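Local coordinates for hypothetical membrane protein (Corynebacterium glutamicum, PDB 6JS9) that binds heme in its N-terminal domain and probably takes part in heme transfer within the corynebacterial uptake machinery, at residues K93-L107 and S126-A140. Numbering follows the deposited sequence.
Sequences KMVFNGSSAQLVVDL and SDDIVLADVSLNSAA
With CG set beside its own backbone N (chi1 -72°), Asp-106 reaches across to the corner at Asp-128, where its OD1 accepts the backbone N-H of Asp-128 at 2.9 Å. The bond is nearly straight but arrives on the anti side of OD1, 30° out of the carboxylate plane. Toward the far end of strand 129-136, Met-94 of strand 93-97, its CG anti to the backbone N and its chain extended, brings CE to 3.9 Å from Leu-136 CD2. The second methyl of Leu-136, CD1, sits at the edge of the Phe-96 ring, and Ala-140 CB also touches that ring, 3.6 Å from CD2 of Phe-96.

Residues 93-107 form a hairpin, with a type II' turn from Asn-97 to Ser-100, in the large antiparallel sheet of the HtaA domain; Gly-98 O accepts Ala-140 N, fastening the turn to the chain after strand 129-136. Strands 100-107 and 129-136 pair antiparallel, a worked example of two bulges interrupting a register. Leu-131 and Ala-132 both face Leu-103 in a classic bulge: Leu-103 O takes a bond from Leu-131 N and a weak one from Ala-132 N. Asp-128 and Ile-129 together face Val-105 in a G1 bulge, which coincides with the corner. Beyond it, Leu-107, its side chain about 9 Å from the heme, pairs with Ser-126. On one face Leu-103 CG packs 3.8 Å from Val-134 CG2, and Trp-15 touches both Leu-103 and Leu-131. On the other, Gln-102 and Asp-133 run side by side, amide and carboxylate planes 8° apart.

Asp-106, Asp-127 and Asp-128 gather negative charge at the corner, with Asp-91 close to Asp-106. The Asp-128 N-H, a long salt bridge from Lys-93 NZ, shared weakly with Glu-67, to Asp-128 OD1 (3.7 Å), and a water joining Asp-127 OD1 to Leu-107 O would partly offset the repulsion, although these carboxylates may still have somewhat raised proton affinities.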
loop_
_atom_site.group_PDB
_atom_site.type_symbol
_atom_site.label_atom_id
_atom_site.label_comp_id
_atom_site.label_asym_id
_atom_site.label_seq_id
_atom_site.Cartn_x
_atom_site.Cartn_y
_atom_site.Cartn_z
ATOM N N LYS A 93 2.007 -3.612 5.686
ATOM C CA LYS A 93 2.709 -3.357 6.936
ATOM C C LYS A 93 3.298 -1.957 6.903
ATOM O O LYS A 93 3.708 -1.465 5.855
ATOM C CB LYS A 93 3.853 -4.359 7.170
ATOM C CG LYS A 93 3.421 -5.796 7.127
ATOM C CD LYS A 93 4.602 -6.736 7.103
ATOM C CE LYS A 93 4.116 -8.120 6.693
ATOM N NZ LYS A 93 5.136 -9.191 6.897
ATOM N N MET A 94 3.362 -1.321 8.058
ATOM C CA MET A 94 4.072 -0.057 8.182
ATOM C C MET A 94 5.202 -0.246 9.183
ATOM O O MET A 94 4.961 -0.659 10.324
ATOM C CB MET A 94 3.126 1.064 8.608
ATOM C CG MET A 94 3.620 2.425 8.221
ATOM S SD MET A 94 2.273 3.613 8.187
ATOM C CE MET A 94 3.213 5.108 7.910
ATOM N N VAL A 95 6.433 0.010 8.741
ATOM C CA VAL A 95 7.633 -0.133 9.564
ATOM C C VAL A 95 8.117 1.269 9.918
ATOM O O VAL A 95 8.494 2.046 9.027
ATOM C CB VAL A 95 8.733 -0.927 8.841
ATOM C CG1 VAL A 95 9.924 -1.187 9.784
ATOM C CG2 VAL A 95 8.190 -2.240 8.294
ATOM N N PHE A 96 8.120 1.591 11.216
ATOM C CA PHE A 96 8.408 2.945 11.680
ATOM C C PHE A 96 9.850 3.076 12.158
ATOM O O PHE A 96 10.389 2.181 12.819
ATOM C CB PHE A 96 7.474 3.352 12.820
ATOM C CG PHE A 96 6.020 3.333 12.458
ATOM C CD1 PHE A 96 5.288 2.157 12.543
ATOM C CD2 PHE A 96 5.376 4.497 12.073
ATOM C CE1 PHE A 96 3.947 2.136 12.233
ATOM C CE2 PHE A 96 4.037 4.483 11.760
ATOM C CZ PHE A 96 3.318 3.302 11.847
ATOM N N ASN A 97 10.458 4.223 11.843
ATOM C CA ASN A 97 11.779 4.610 12.350
ATOM C C ASN A 97 11.719 6.122 12.617
ATOM O O ASN A 97 12.143 6.944 11.799
ATOM C CB ASN A 97 12.879 4.225 11.358
ATOM C CG ASN A 97 14.215 4.839 11.690
ATOM O OD1 ASN A 97 14.449 5.292 12.812
ATOM N ND2 ASN A 97 15.106 4.864 10.707
ATOM N N GLY A 98 11.163 6.493 13.777
ATOM C CA GLY A 98 11.004 7.898 14.106
ATOM C C GLY A 98 10.085 8.671 13.177
ATOM O O GLY A 98 8.899 8.345 13.059
ATOM N N SER A 99 10.619 9.712 12.529
ATOM C CA SER A 99 9.889 10.493 11.537
ATOM C C SER A 99 9.844 9.833 10.156
ATOM O O SER A 99 9.326 10.441 9.212
ATOM C CB SER A 99 10.517 11.883 11.404
ATOM O OG SER A 99 10.523 12.562 12.639
ATOM N N SER A 100 10.383 8.622 10.016
ATOM C CA SER A 100 10.371 7.862 8.778
ATOM C C SER A 100 9.598 6.565 8.955
ATOM O O SER A 100 9.571 5.985 10.041
ATOM C CB SER A 100 11.791 7.509 8.314
ATOM O OG SER A 100 12.457 8.635 7.787
ATOM N N ALA A 101 9.003 6.097 7.859
ATOM C CA ALA A 101 8.367 4.792 7.819
ATOM C C ALA A 101 8.538 4.202 6.422
ATOM O O ALA A 101 8.857 4.906 5.460
ATOM C CB ALA A 101 6.879 4.871 8.182
ATOM N N GLN A 102 8.321 2.893 6.323
ATOM C CA GLN A 102 8.232 2.184 5.051
ATOM C C GLN A 102 6.879 1.496 4.951
ATOM O O GLN A 102 6.367 0.967 5.943
ATOM C CB GLN A 102 9.347 1.156 4.932
ATOM C CG GLN A 102 10.701 1.793 4.904
ATOM C CD GLN A 102 11.795 0.784 4.782
ATOM O OE1 GLN A 102 11.896 -0.135 5.600
ATOM N NE2 GLN A 102 12.631 0.940 3.759
ATOM N N LEU A 103 6.294 1.511 3.763
ATOM C CA LEU A 103 5.067 0.778 3.491
ATOM C C LEU A 103 5.444 -0.502 2.761
ATOM O O LEU A 103 5.980 -0.445 1.651
ATOM C CB LEU A 103 4.096 1.614 2.651
ATOM C CG LEU A 103 3.357 2.755 3.343
ATOM C CD1 LEU A 103 2.591 3.619 2.338
ATOM C CD2 LEU A 103 2.413 2.214 4.406
ATOM N N VAL A 104 5.180 -1.650 3.385
ATOM C CA VAL A 104 5.577 -2.955 2.866
ATOM C C VAL A 104 4.323 -3.732 2.494
ATOM O O VAL A 104 3.332 -3.708 3.231
ATOM C CB VAL A 104 6.414 -3.712 3.906
ATOM C CG1 VAL A 104 6.875 -5.057 3.360
ATOM C CG2 VAL A 104 7.600 -2.855 4.299
ATOM N N VAL A 105 4.356 -4.402 1.337
ATOM C CA VAL A 105 3.212 -5.152 0.830
ATOM C C VAL A 105 3.684 -6.475 0.245
ATOM O O VAL A 105 4.858 -6.659 -0.098
ATOM C CB VAL A 105 2.408 -4.382 -0.250
ATOM C CG1 VAL A 105 1.904 -3.042 0.281
ATOM C CG2 VAL A 105 3.237 -4.204 -1.491
ATOM N N ASP A 106 2.744 -7.406 0.147
ATOM C CA ASP A 106 2.886 -8.567 -0.711
ATOM C C ASP A 106 2.140 -8.262 -2.002
ATOM O O ASP A 106 1.044 -7.695 -1.977
ATOM C CB ASP A 106 2.315 -9.833 -0.060
ATOM C CG ASP A 106 3.174 -10.370 1.088
ATOM O OD1 ASP A 106 4.254 -9.812 1.388
ATOM O OD2 ASP A 106 2.760 -11.381 1.697
ATOM N N LEU A 107 2.741 -8.621 -3.127
ATOM C CA LEU A 107 2.160 -8.356 -4.431
ATOM C C LEU A 107 2.011 -9.661 -5.190
ATOM O O LEU A 107 2.914 -10.505 -5.183
ATOM C CB LEU A 107 3.027 -7.386 -5.258
ATOM C CG LEU A 107 2.941 -5.897 -4.933
ATOM C CD1 LEU A 107 3.795 -5.135 -5.908
ATOM C CD2 LEU A 107 1.510 -5.407 -5.000
ATOM N N SER A 126 5.592 -11.359 -5.406
ATOM C CA SER A 126 6.618 -10.514 -4.802
ATOM C C SER A 126 6.223 -10.302 -3.344
ATOM O O SER A 126 5.374 -9.459 -3.038
ATOM C CB SER A 126 6.751 -9.191 -5.558
ATOM O OG SER A 126 7.044 -9.412 -6.922
ATOM N N ASP A 127 6.822 -11.076 -2.449
ATOM C CA ASP A 127 6.547 -10.948 -1.029
ATOM C C ASP A 127 7.452 -9.894 -0.415
ATOM O O ASP A 127 8.603 -9.726 -0.831
ATOM C CB ASP A 127 6.761 -12.279 -0.305
ATOM C CG ASP A 127 5.665 -13.294 -0.589
ATOM O OD1 ASP A 127 4.557 -12.897 -1.015
ATOM O OD2 ASP A 127 5.916 -14.496 -0.361
ATOM N N ASP A 128 6.916 -9.183 0.584
ATOM C CA ASP A 128 7.698 -8.287 1.447
ATOM C C ASP A 128 8.430 -7.213 0.639
ATOM O O ASP A 128 9.611 -6.932 0.857
ATOM C CB ASP A 128 8.686 -9.082 2.303
ATOM C CG ASP A 128 8.016 -10.186 3.088
ATOM O OD1 ASP A 128 7.087 -9.882 3.880
ATOM O OD2 ASP A 128 8.416 -11.357 2.888
ATOM N N ILE A 129 7.724 -6.614 -0.304
ATOM C CA ILE A 129 8.298 -5.573 -1.145
ATOM C C ILE A 129 8.124 -4.248 -0.431
ATOM O O ILE A 129 7.009 -3.902 -0.023
ATOM C CB ILE A 129 7.616 -5.538 -2.527
ATOM C CG1 ILE A 129 7.772 -6.883 -3.233
ATOM C CG2 ILE A 129 8.190 -4.423 -3.396
ATOM C CD1 ILE A 129 9.215 -7.294 -3.519
ATOM N N VAL A 130 9.208 -3.492 -0.284
ATOM C CA VAL A 130 9.065 -2.121 0.203
ATOM C C VAL A 130 8.539 -1.278 -0.955
ATOM O O VAL A 130 9.270 -0.958 -1.896
ATOM C CB VAL A 130 10.372 -1.548 0.763
ATOM C CG1 VAL A 130 10.141 -0.119 1.204
ATOM C CG2 VAL A 130 10.867 -2.376 1.952
ATOM N N LEU A 131 7.267 -0.903 -0.880
ATOM C CA LEU A 131 6.620 -0.192 -1.970
ATOM C C LEU A 131 6.884 1.311 -1.928
ATOM O O LEU A 131 6.978 1.954 -2.978
ATOM C CB LEU A 131 5.113 -0.459 -1.916
ATOM C CG LEU A 131 4.248 0.149 -3.014
ATOM C CD1 LEU A 131 4.763 -0.238 -4.392
ATOM C CD2 LEU A 131 2.783 -0.273 -2.824
ATOM N N ALA A 132 6.979 1.894 -0.734
ATOM C CA ALA A 132 7.107 3.339 -0.593
ATOM C C ALA A 132 7.849 3.672 0.692
ATOM O O ALA A 132 7.721 2.972 1.701
ATOM C CB ALA A 132 5.737 4.041 -0.583
ATOM N N ASP A 133 8.625 4.755 0.631
ATOM C CA ASP A 133 9.198 5.406 1.801
ATOM C C ASP A 133 8.283 6.547 2.228
ATOM O O ASP A 133 7.751 7.278 1.385
ATOM C CB ASP A 133 10.591 5.960 1.490
ATOM C CG ASP A 133 11.656 4.876 1.381
ATOM O OD1 ASP A 133 11.779 4.052 2.317
ATOM O OD2 ASP A 133 12.387 4.868 0.365
ATOM N N VAL A 134 8.099 6.698 3.539
ATOM C CA VAL A 134 7.177 7.684 4.094
ATOM C C VAL A 134 7.963 8.681 4.933
ATOM O O VAL A 134 8.795 8.285 5.760
ATOM C CB VAL A 134 6.082 7.029 4.954
ATOM C CG1 VAL A 134 5.004 8.061 5.312
ATOM C CG2 VAL A 134 5.499 5.816 4.256
ATOM N N SER A 135 7.678 9.963 4.744
ATOM C CA SER A 135 8.211 11.022 5.589
ATOM C C SER A 135 7.059 11.502 6.462
ATOM O O SER A 135 6.177 12.231 6.000
ATOM C CB SER A 135 8.810 12.146 4.752
ATOM O OG SER A 135 9.765 11.624 3.840
ATOM N N LEU A 136 7.063 11.069 7.717
ATOM C CA LEU A 136 5.957 11.339 8.625
ATOM C C LEU A 136 5.986 12.781 9.114
ATOM O O LEU A 136 7.055 13.339 9.367
ATOM C CB LEU A 136 6.018 10.391 9.821
ATOM C CG LEU A 136 5.797 8.918 9.481
ATOM C CD1 LEU A 136 6.214 8.053 10.654
ATOM C CD2 LEU A 136 4.349 8.669 9.121
ATOM N N ASN A 137 4.790 13.373 9.263
ATOM C CA ASN A 137 4.670 14.719 9.829
ATOM C C ASN A 137 5.204 14.793 11.261
ATOM O O ASN A 137 5.798 15.804 11.655
ATOM C CB ASN A 137 3.207 15.182 9.802
ATOM C CG ASN A 137 2.651 15.325 8.392
ATOM O OD1 ASN A 137 3.404 15.424 7.417
ATOM N ND2 ASN A 137 1.320 15.355 8.279
ATOM N N SER A 138 4.975 13.752 12.064
ATOM C CA SER A 138 5.464 13.691 13.439
ATOM C C SER A 138 6.208 12.383 13.668
ATOM O O SER A 138 5.954 11.378 12.998
ATOM C CB SER A 138 4.321 13.804 14.469
ATOM O OG SER A 138 3.574 14.998 14.297
ATOM N N ALA A 139 7.131 12.398 14.626
ATOM C CA ALA A 139 7.867 11.185 14.948
ATOM C C ALA A 139 6.926 10.158 15.559
ATOM O O ALA A 139 6.125 10.479 16.439
ATOM C CB ALA A 139 9.013 11.481 15.916
ATOM N N ALA A 140 7.028 8.917 15.099
ATOM C CA ALA A 140 6.309 7.834 15.754
ATOM C C ALA A 140 6.927 7.547 17.124
ATOM O O ALA A 140 8.151 7.453 17.261
ATOM C CB ALA A 140 6.325 6.581 14.880
HETATM O O HOH W 1 2.610 -12.326 -2.606
#